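Local coordinates for protein TCR beta chain (Gallus gallus, PDB 6LIR) that pairs with the TCR alpha chain to form the chicken T-cell receptor heterodimer, whose variable domains probably recognise antigen bound to MHC molecules, at residues S30-Q35 with L40-S45; L73-I76 with N81-A84; A16-R21 with Q103-T108. All coordinates share one frame; numbering follows the deposited sequence.

Overall arrangement
The three contacts lie within one immunoglobulin V-set domain and show strand pairing within one sheet and side-chain packing between the sheets and at the turn joining them. Contact 1 forms a hairpin in one sheet, contact 2 ties the end of a strand in the other to the turn that leads across, and contact 3 spans the interior. Centres of contacts 1 and 2, and of contacts 1 and 3, lie about 11 Å apart; those of contacts 2 and 3 about 9 Å. W31 of contact 1 packs its CZ2 3.5 Å from CB of the disulfide-bonded C20, while Q35 NE2 probably hydrogen-bonds S83 O (3.0 Å). Strands 16-21 and 70-75 are direct neighbours.

Contact 1 (S30-Q35 with L40-S45); sequences SWYLQQ and LQLIYS
The carbonyl oxygen of Q41 accepts a hydrogen bond from L33 N (2.8 Å) and a weaker CH...O contact from CA of Y32 (3.3 Å). This belongs to the antiparallel C-C' hairpin of an immunoglobulin V-set domain, strand 28-34 against strand 40-46. Q41 N returns a bond to L33 O at 3.0 Å, closing the ring of a hydrogen-bonded pair. Farther along, the register slips by one residue in a classic beta bulge, where I43 and Y44 both stand opposite W31. I43 N donates to W31 O at 2.8 Å, and W31 N is hydrogen-bonded to Y44 O at 2.8 Å. The bulge turns I43 inward, where its CD1 lies 3.6 Å from L33 CB, on the interior side that W31 shares.

The other side faces the TCR alpha chain. Here L42 CD1 sits over one face of the Y32 ring in a CH-pi contact, displaced from the centre so that CZ, at 3.4 Å, is its nearest ring atom. With CG of L42 anti to its backbone N (chi1 -169°), this methyl is thrown back across the hairpin onto the ring. F99 of the TCR alpha chain meets the same tyrosine edge-to-face, which places the hairpin at the V domain pairing surface. With an alanine in place of Y32, L42 CD1 would probably lose the ring it rests on and F99 of the alpha chain an aromatic partner. The same methyl also reaches S30, two residues before the tyrosine on strand 28-34, with L42 CD1 at 3.6 Å from S30 CB.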
loop_
_atom_site.group_PDB
_atom_site.type_symbol
_atom_site.label_atom_id
_atom_site.label_comp_id
_atom_site.label_asym_id
_atom_site.label_seq_id
_atom_site.Cartn_x
_atom_site.Cartn_y
_atom_site.Cartn_z
ATOM N N SER B 30 -9.407 17.218 9.908
ATOM C CA SER B 30 -8.428 16.758 10.878
ATOM C C SER B 30 -7.181 16.284 10.156
ATOM O O SER B 30 -7.204 15.994 8.958
ATOM C CB SER B 30 -8.999 15.639 11.754
ATOM O OG SER B 30 -9.378 14.527 10.964
ATOM N N TRP B 31 -6.101 16.177 10.922
ATOM C CA TRP B 31 -4.821 15.681 10.436
ATOM C C TRP B 31 -4.381 14.557 11.360
ATOM O O TRP B 31 -4.394 14.716 12.586
ATOM C CB TRP B 31 -3.760 16.786 10.396
ATOM C CG TRP B 31 -3.752 17.595 9.125
ATOM C CD1 TRP B 31 -4.208 18.874 8.964
ATOM C CD2 TRP B 31 -3.254 17.183 7.843
ATOM N NE1 TRP B 31 -4.026 19.282 7.662
ATOM C CE2 TRP B 31 -3.444 18.262 6.954
ATOM C CE3 TRP B 31 -2.669 16.006 7.360
ATOM C CZ2 TRP B 31 -3.069 18.201 5.612
ATOM C CZ3 TRP B 31 -2.299 15.946 6.023
ATOM C CH2 TRP B 31 -2.501 17.036 5.166
ATOM N N TYR B 32 -3.985 13.434 10.771
ATOM C CA TYR B 32 -3.658 12.220 11.503
ATOM C C TYR B 32 -2.251 11.785 11.135
ATOM O O TYR B 32 -1.784 12.022 10.017
ATOM C CB TYR B 32 -4.642 11.084 11.185
ATOM C CG TYR B 32 -5.917 11.119 11.990
ATOM C CD1 TYR B 32 -5.982 10.523 13.243
ATOM C CD2 TYR B 32 -7.060 11.743 11.500
ATOM C CE1 TYR B 32 -7.144 10.552 13.990
ATOM C CE2 TYR B 32 -8.232 11.776 12.242
ATOM C CZ TYR B 32 -8.266 11.174 13.486
ATOM O OH TYR B 32 -9.416 11.197 14.241
ATOM N N LEU B 33 -1.574 11.149 12.081
ATOM C CA LEU B 33 -0.216 10.674 11.874
ATOM C C LEU B 33 -0.215 9.156 11.925
ATOM O O LEU B 33 -0.741 8.562 12.872
ATOM C CB LEU B 33 0.724 11.235 12.943
ATOM C CG LEU B 33 2.224 11.015 12.755
ATOM C CD1 LEU B 33 2.853 12.259 12.164
ATOM C CD2 LEU B 33 2.880 10.664 14.081
ATOM N N GLN B 34 0.365 8.536 10.903
ATOM C CA GLN B 34 0.537 7.090 10.847
ATOM C C GLN B 34 2.024 6.779 10.816
ATOM O O GLN B 34 2.722 7.168 9.874
ATOM C CB GLN B 34 -0.162 6.488 9.628
ATOM C CG GLN B 34 -0.060 4.962 9.568
ATOM C CD GLN B 34 -0.565 4.390 8.262
ATOM O OE1 GLN B 34 0.086 4.508 7.223
ATOM N NE2 GLN B 34 -1.733 3.760 8.309
ATOM N N GLN B 35 2.504 6.092 11.843
ATOM C CA GLN B 35 3.852 5.551 11.831
ATOM C C GLN B 35 3.784 4.058 12.106
ATOM O O GLN B 35 2.830 3.585 12.735
ATOM C CB GLN B 35 4.734 6.253 12.874
ATOM C CG GLN B 35 4.916 7.742 12.591
ATOM C CD GLN B 35 5.666 8.473 13.687
ATOM O OE1 GLN B 35 5.352 8.338 14.872
ATOM N NE2 GLN B 35 6.657 9.266 13.295
ATOM N N LEU B 40 -3.220 5.332 14.160
ATOM C CA LEU B 40 -3.536 6.652 13.627
ATOM C C LEU B 40 -3.741 7.604 14.795
ATOM O O LEU B 40 -4.648 7.401 15.608
ATOM C CB LEU B 40 -4.793 6.614 12.754
ATOM C CG LEU B 40 -4.711 5.928 11.391
ATOM C CD1 LEU B 40 -6.111 5.715 10.836
ATOM C CD2 LEU B 40 -3.867 6.741 10.422
ATOM N N GLN B 41 -2.920 8.647 14.871
ATOM C CA GLN B 41 -2.947 9.564 16.000
ATOM C C GLN B 41 -3.297 10.963 15.519
ATOM O O GLN B 41 -2.659 11.491 14.601
ATOM C CB GLN B 41 -1.600 9.574 16.723
ATOM C CG GLN B 41 -1.136 8.205 17.173
ATOM C CD GLN B 41 0.196 8.252 17.889
ATOM O OE1 GLN B 41 1.165 7.624 17.459
ATOM N NE2 GLN B 41 0.254 8.998 18.987
ATOM N N LEU B 42 -4.319 11.548 16.139
ATOM C CA LEU B 42 -4.761 12.900 15.812
ATOM C C LEU B 42 -3.694 13.932 16.161
ATOM O O LEU B 42 -3.298 14.065 17.325
ATOM C CB LEU B 42 -6.071 13.224 16.522
ATOM C CG LEU B 42 -6.694 14.515 15.982
ATOM C CD1 LEU B 42 -7.528 14.232 14.746
ATOM C CD2 LEU B 42 -7.529 15.204 17.048
ATOM N N ILE B 43 -3.236 14.662 15.149
ATOM C CA ILE B 43 -2.295 15.764 15.334
ATOM C C ILE B 43 -3.025 17.059 15.648
ATOM O O ILE B 43 -2.721 17.739 16.632
ATOM C CB ILE B 43 -1.415 15.923 14.079
ATOM C CG1 ILE B 43 -0.801 14.584 13.669
ATOM C CG2 ILE B 43 -0.331 16.968 14.316
ATOM C CD1 ILE B 43 -0.063 14.654 12.354
ATOM N N TYR B 44 -3.994 17.411 14.808
ATOM C CA TYR B 44 -4.749 18.647 14.929
ATOM C C TYR B 44 -6.094 18.416 14.263
ATOM O O TYR B 44 -6.179 17.701 13.262
ATOM C CB TYR B 44 -4.030 19.814 14.239
ATOM C CG TYR B 44 -3.390 20.832 15.155
ATOM C CD1 TYR B 44 -4.146 21.838 15.747
ATOM C CD2 TYR B 44 -2.026 20.806 15.405
ATOM C CE1 TYR B 44 -3.559 22.780 16.577
ATOM C CE2 TYR B 44 -1.430 21.741 16.234
ATOM C CZ TYR B 44 -2.201 22.726 16.815
ATOM O OH TYR B 44 -1.611 23.658 17.639
ATOM N N SER B 45 -7.137 19.020 14.819
ATOM C CA SER B 45 -8.467 18.953 14.235
ATOM C C SER B 45 -9.048 20.358 14.165
ATOM O O SER B 45 -8.471 21.319 14.678
ATOM C CB SER B 45 -9.391 18.029 15.039
ATOM O OG SER B 45 -9.724 18.607 16.293
#

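Contact 2 (L73-I76 with N81-A84); sequences LDII and NHSA
The imidazole of H82 presents one face to I75, whose CG2 methyl stands 3.8 Å from the ring centroid. At 6° off the ring normal, this is a nearly perpendicular CH-pi contact over the middle of the ring. I75 CD1 adds a touch at H82 CD2, 4.0 Å away, and I76 O comes obliquely to H82 CE1 at 3.5 Å. Y61 meets the imidazole edge-to-face. The torsion of I75 brings CG2 to the ring: it lies anti to the backbone N, with CG1 beside that N (chi1 -60°). The two side chains run past one another in opposite senses.

Both ring nitrogens have backbone partners, which fix the plane of the imidazole. K79 N is hydrogen-bonded to ND1, and G60 O to NE2. A backbone amide on one nitrogen and a carbonyl on the other are consistent with a neutral ring protonated at NE2.

The turn carrying H82 also illustrates a recurrent feature of Greek-key sandwiches, the tyrosine corner: the hydroxyl of Y86 is hydrogen-bonded to the carbonyl oxygen of H82, four residues before it in sequence. H82 thus joins its ring to strand 70-75 and its backbone to strand 84-91. In the V-set fold the contact closes the end of the sandwich where the chain crosses from one sheet to the other, with Y61 of strand 61-67 and Y86 of strand 84-91 both touching I75.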
loop_
_atom_site.group_PDB
_atom_site.type_symbol
_atom_site.label_atom_id
_atom_site.label_comp_id
_atom_site.label_asym_id
_atom_site.label_seq_id
_atom_site.Cartn_x
_atom_site.Cartn_y
_atom_site.Cartn_z
ATOM N N LEU B 73 -1.663 22.181 7.850
ATOM C CA LEU B 73 -0.825 21.624 8.905
ATOM C C LEU B 73 0.590 22.146 8.709
ATOM O O LEU B 73 1.205 21.894 7.668
ATOM C CB LEU B 73 -0.846 20.093 8.891
ATOM C CG LEU B 73 -0.011 19.424 9.989
ATOM C CD1 LEU B 73 -0.638 19.628 11.367
ATOM C CD2 LEU B 73 0.191 17.938 9.702
ATOM N N ASP B 74 1.103 22.868 9.701
ATOM C CA ASP B 74 2.420 23.483 9.617
ATOM C C ASP B 74 3.425 22.631 10.382
ATOM O O ASP B 74 3.176 22.251 11.530
ATOM C CB ASP B 74 2.404 24.906 10.183
ATOM C CG ASP B 74 1.567 25.860 9.350
ATOM O OD1 ASP B 74 1.601 25.758 8.106
ATOM O OD2 ASP B 74 0.875 26.715 9.942
ATOM N N ILE B 75 4.552 22.336 9.741
ATOM C CA ILE B 75 5.622 21.545 10.336
ATOM C C ILE B 75 6.681 22.517 10.843
ATOM O O ILE B 75 7.352 23.191 10.053
ATOM C CB ILE B 75 6.219 20.554 9.328
ATOM C CG1 ILE B 75 5.148 19.581 8.822
ATOM C CG2 ILE B 75 7.408 19.824 9.943
ATOM C CD1 ILE B 75 5.116 18.255 9.546
ATOM N N ILE B 76 6.835 22.582 12.159
ATOM C CA ILE B 76 7.754 23.510 12.812
ATOM C C ILE B 76 9.094 22.821 13.042
ATOM O O ILE B 76 9.159 21.809 13.751
ATOM C CB ILE B 76 7.171 24.030 14.135
ATOM C CG1 ILE B 76 5.762 24.586 13.916
ATOM C CG2 ILE B 76 8.079 25.092 14.732
ATOM C CD1 ILE B 76 5.679 25.651 12.841
ATOM N N ASN B 81 11.864 12.908 13.804
ATOM C CA ASN B 81 10.612 12.559 14.447
ATOM C C ASN B 81 9.366 12.973 13.647
ATOM O O ASN B 81 8.287 12.418 13.889
ATOM C CB ASN B 81 10.663 13.266 15.811
ATOM C CG ASN B 81 9.332 13.340 16.509
ATOM O OD1 ASN B 81 8.985 14.399 17.047
ATOM N ND2 ASN B 81 8.627 12.228 16.595
ATOM N N HIS B 82 9.483 13.898 12.685
ATOM C CA HIS B 82 8.359 14.227 11.800
ATOM C C HIS B 82 8.068 13.181 10.720
ATOM O O HIS B 82 6.963 13.188 10.164
ATOM C CB HIS B 82 8.564 15.610 11.182
ATOM C CG HIS B 82 8.305 16.715 12.156
ATOM N ND1 HIS B 82 9.314 17.497 12.673
ATOM C CD2 HIS B 82 7.165 17.126 12.761
ATOM C CE1 HIS B 82 8.805 18.357 13.536
ATOM N NE2 HIS B 82 7.501 18.156 13.607
ATOM N N SER B 83 9.013 12.300 10.393
ATOM C CA SER B 83 8.833 11.421 9.240
ATOM C C SER B 83 7.701 10.430 9.486
ATOM O O SER B 83 7.700 9.704 10.486
ATOM C CB SER B 83 10.132 10.680 8.935
ATOM O OG SER B 83 11.205 11.588 8.750
ATOM N N ALA B 84 6.747 10.391 8.560
ATOM C CA ALA B 84 5.491 9.685 8.778
ATOM C C ALA B 84 4.672 9.740 7.495
ATOM O O ALA B 84 5.039 10.410 6.524
ATOM C CB ALA B 84 4.698 10.275 9.941
#

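Contact 3 (A16-R21 with Q103-T108); sequences ATLSCR and QGTRLT
L18 pushes its two methyls from strand 16-21 against T105 and L107 of strand 100-110, bridging the two sheets of the V-set beta sandwich, strand B to strand G. The backbones stay well apart, the nearest CA pair, L18 and T105, being 8.3 Å from each other, and the two segments touch through side chains. L18 and T105 meet tip to tip, with L18 CD2 at 3.7 Å from T105 CG2. T105 divides its branches between two tasks: CG2, anti to the backbone N, turns to the leucine, while OG1 (chi1 -61°) is hydrogen-bonded to P5 O and Q4 NE2. The buried hydroxyl is thereby satisfied beside an apolar contact. L8, W31 and Y86 also border L18, making it part of the central core.

The outward-facing residues of both strands contrast with this. T17 and R21 are exposed on the far side of strand 16-21, T17 OG1 bonding D74; the side chain of R106 starts away from strand 16-21, and its NH2 forms a salt bridge with D149. Q103, also exposed, belongs with G104 to the F-G-x-G motif characteristic of J segments. Two residues beyond L18 along the inward face, C20 is joined to C88 by the conserved intersheet disulfide of the fold. The other methyl of L18 completes the contact: L18 CD1 meets L107 CD1, methyl against methyl, at 3.9 Å.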
loop_
_atom_site.group_PDB
_atom_site.type_symbol
_atom_site.label_atom_id
_atom_site.label_comp_id
_atom_site.label_asym_id
_atom_site.label_seq_id
_atom_site.Cartn_x
_atom_site.Cartn_y
_atom_site.Cartn_z
ATOM N N ALA B 16 7.487 23.821 6.810
ATOM C CA ALA B 16 6.699 23.368 5.676
ATOM C C ALA B 16 5.241 23.312 6.083
ATOM O O ALA B 16 4.915 23.115 7.257
ATOM C CB ALA B 16 7.161 21.997 5.172
ATOM N N THR B 17 4.370 23.469 5.094
ATOM C CA THR B 17 2.932 23.409 5.288
ATOM C C THR B 17 2.356 22.299 4.423
ATOM O O THR B 17 2.615 22.251 3.215
ATOM C CB THR B 17 2.276 24.747 4.939
ATOM O OG1 THR B 17 2.676 25.737 5.894
ATOM C CG2 THR B 17 0.758 24.622 4.941
ATOM N N LEU B 18 1.599 21.400 5.045
ATOM C CA LEU B 18 0.760 20.461 4.316
ATOM C C LEU B 18 -0.662 20.991 4.362
ATOM O O LEU B 18 -1.195 21.269 5.444
ATOM C CB LEU B 18 0.823 19.057 4.920
ATOM C CG LEU B 18 2.120 18.254 4.804
ATOM C CD1 LEU B 18 1.982 16.908 5.520
ATOM C CD2 LEU B 18 2.498 18.055 3.350
ATOM N N SER B 19 -1.272 21.131 3.199
ATOM C CA SER B 19 -2.593 21.721 3.095
ATOM C C SER B 19 -3.566 20.692 2.551
ATOM O O SER B 19 -3.320 20.093 1.503
ATOM C CB SER B 19 -2.563 22.979 2.221
ATOM O OG SER B 19 -1.578 23.892 2.681
ATOM N N CYS B 20 -4.661 20.492 3.267
ATOM C CA CYS B 20 -5.705 19.567 2.860
ATOM C C CYS B 20 -6.909 20.330 2.332
ATOM O O CYS B 20 -7.315 21.346 2.904
ATOM C CB CYS B 20 -6.131 18.675 4.023
ATOM S SG CYS B 20 -7.538 17.617 3.665
ATOM N N ARG B 21 -7.471 19.838 1.234
ATOM C CA ARG B 21 -8.548 20.528 0.547
ATOM C C ARG B 21 -9.672 19.545 0.295
ATOM O O ARG B 21 -9.441 18.451 -0.231
ATOM C CB ARG B 21 -8.078 21.145 -0.775
ATOM C CG ARG B 21 -6.969 22.158 -0.610
ATOM C CD ARG B 21 -6.177 22.355 -1.895
ATOM N NE ARG B 21 -4.905 23.018 -1.628
ATOM C CZ ARG B 21 -4.764 24.328 -1.477
ATOM N NH1 ARG B 21 -5.815 25.132 -1.579
ATOM N NH2 ARG B 21 -3.566 24.838 -1.229
ATOM N N GLN B 103 -5.787 10.329 0.490
ATOM C CA GLN B 103 -4.906 9.221 0.160
ATOM C C GLN B 103 -3.611 9.252 0.953
ATOM O O GLN B 103 -2.886 8.253 0.971
ATOM C CB GLN B 103 -4.667 9.174 -1.346
ATOM C CG GLN B 103 -5.864 8.532 -2.032
ATOM C CD GLN B 103 -5.914 8.748 -3.526
ATOM O OE1 GLN B 103 -6.752 8.159 -4.212
ATOM N NE2 GLN B 103 -5.020 9.583 -4.044
ATOM N N GLY B 104 -3.298 10.372 1.601
ATOM C CA GLY B 104 -2.145 10.401 2.474
ATOM C C GLY B 104 -0.898 11.014 1.879
ATOM O O GLY B 104 -0.633 10.899 0.679
ATOM N N THR B 105 -0.131 11.685 2.727
ATOM C CA THR B 105 1.093 12.363 2.332
ATOM C C THR B 105 2.247 11.655 3.020
ATOM O O THR B 105 2.289 11.590 4.253
ATOM C CB THR B 105 1.077 13.837 2.748
ATOM O OG1 THR B 105 -0.015 14.517 2.114
ATOM C CG2 THR B 105 2.391 14.509 2.362
ATOM N N ARG B 106 3.183 11.137 2.235
ATOM C CA ARG B 106 4.372 10.532 2.808
ATOM C C ARG B 106 5.435 11.610 2.936
ATOM O O ARG B 106 5.904 12.156 1.931
ATOM C CB ARG B 106 4.901 9.371 1.976
ATOM C CG ARG B 106 6.261 8.904 2.477
ATOM C CD ARG B 106 6.130 7.872 3.587
ATOM N NE ARG B 106 7.301 7.001 3.676
ATOM C CZ ARG B 106 8.206 7.062 4.649
ATOM N NH1 ARG B 106 8.080 7.957 5.625
ATOM N NH2 ARG B 106 9.238 6.227 4.650
ATOM N N LEU B 107 5.800 11.915 4.172
ATOM C CA LEU B 107 6.758 12.958 4.483
ATOM C C LEU B 107 8.004 12.305 5.055
ATOM O O LEU B 107 7.913 11.464 5.957
ATOM C CB LEU B 107 6.161 13.951 5.483
ATOM C CG LEU B 107 6.857 15.290 5.723
ATOM C CD1 LEU B 107 5.823 16.389 5.894
ATOM C CD2 LEU B 107 7.747 15.213 6.946
ATOM N N THR B 108 9.158 12.681 4.523
ATOM C CA THR B 108 10.441 12.204 5.014
ATOM C C THR B 108 11.294 13.415 5.355
ATOM O O THR B 108 11.440 14.325 4.532
ATOM C CB THR B 108 11.151 11.325 3.976
ATOM O OG1 THR B 108 10.216 10.406 3.397
ATOM C CG2 THR B 108 12.283 10.538 4.619
#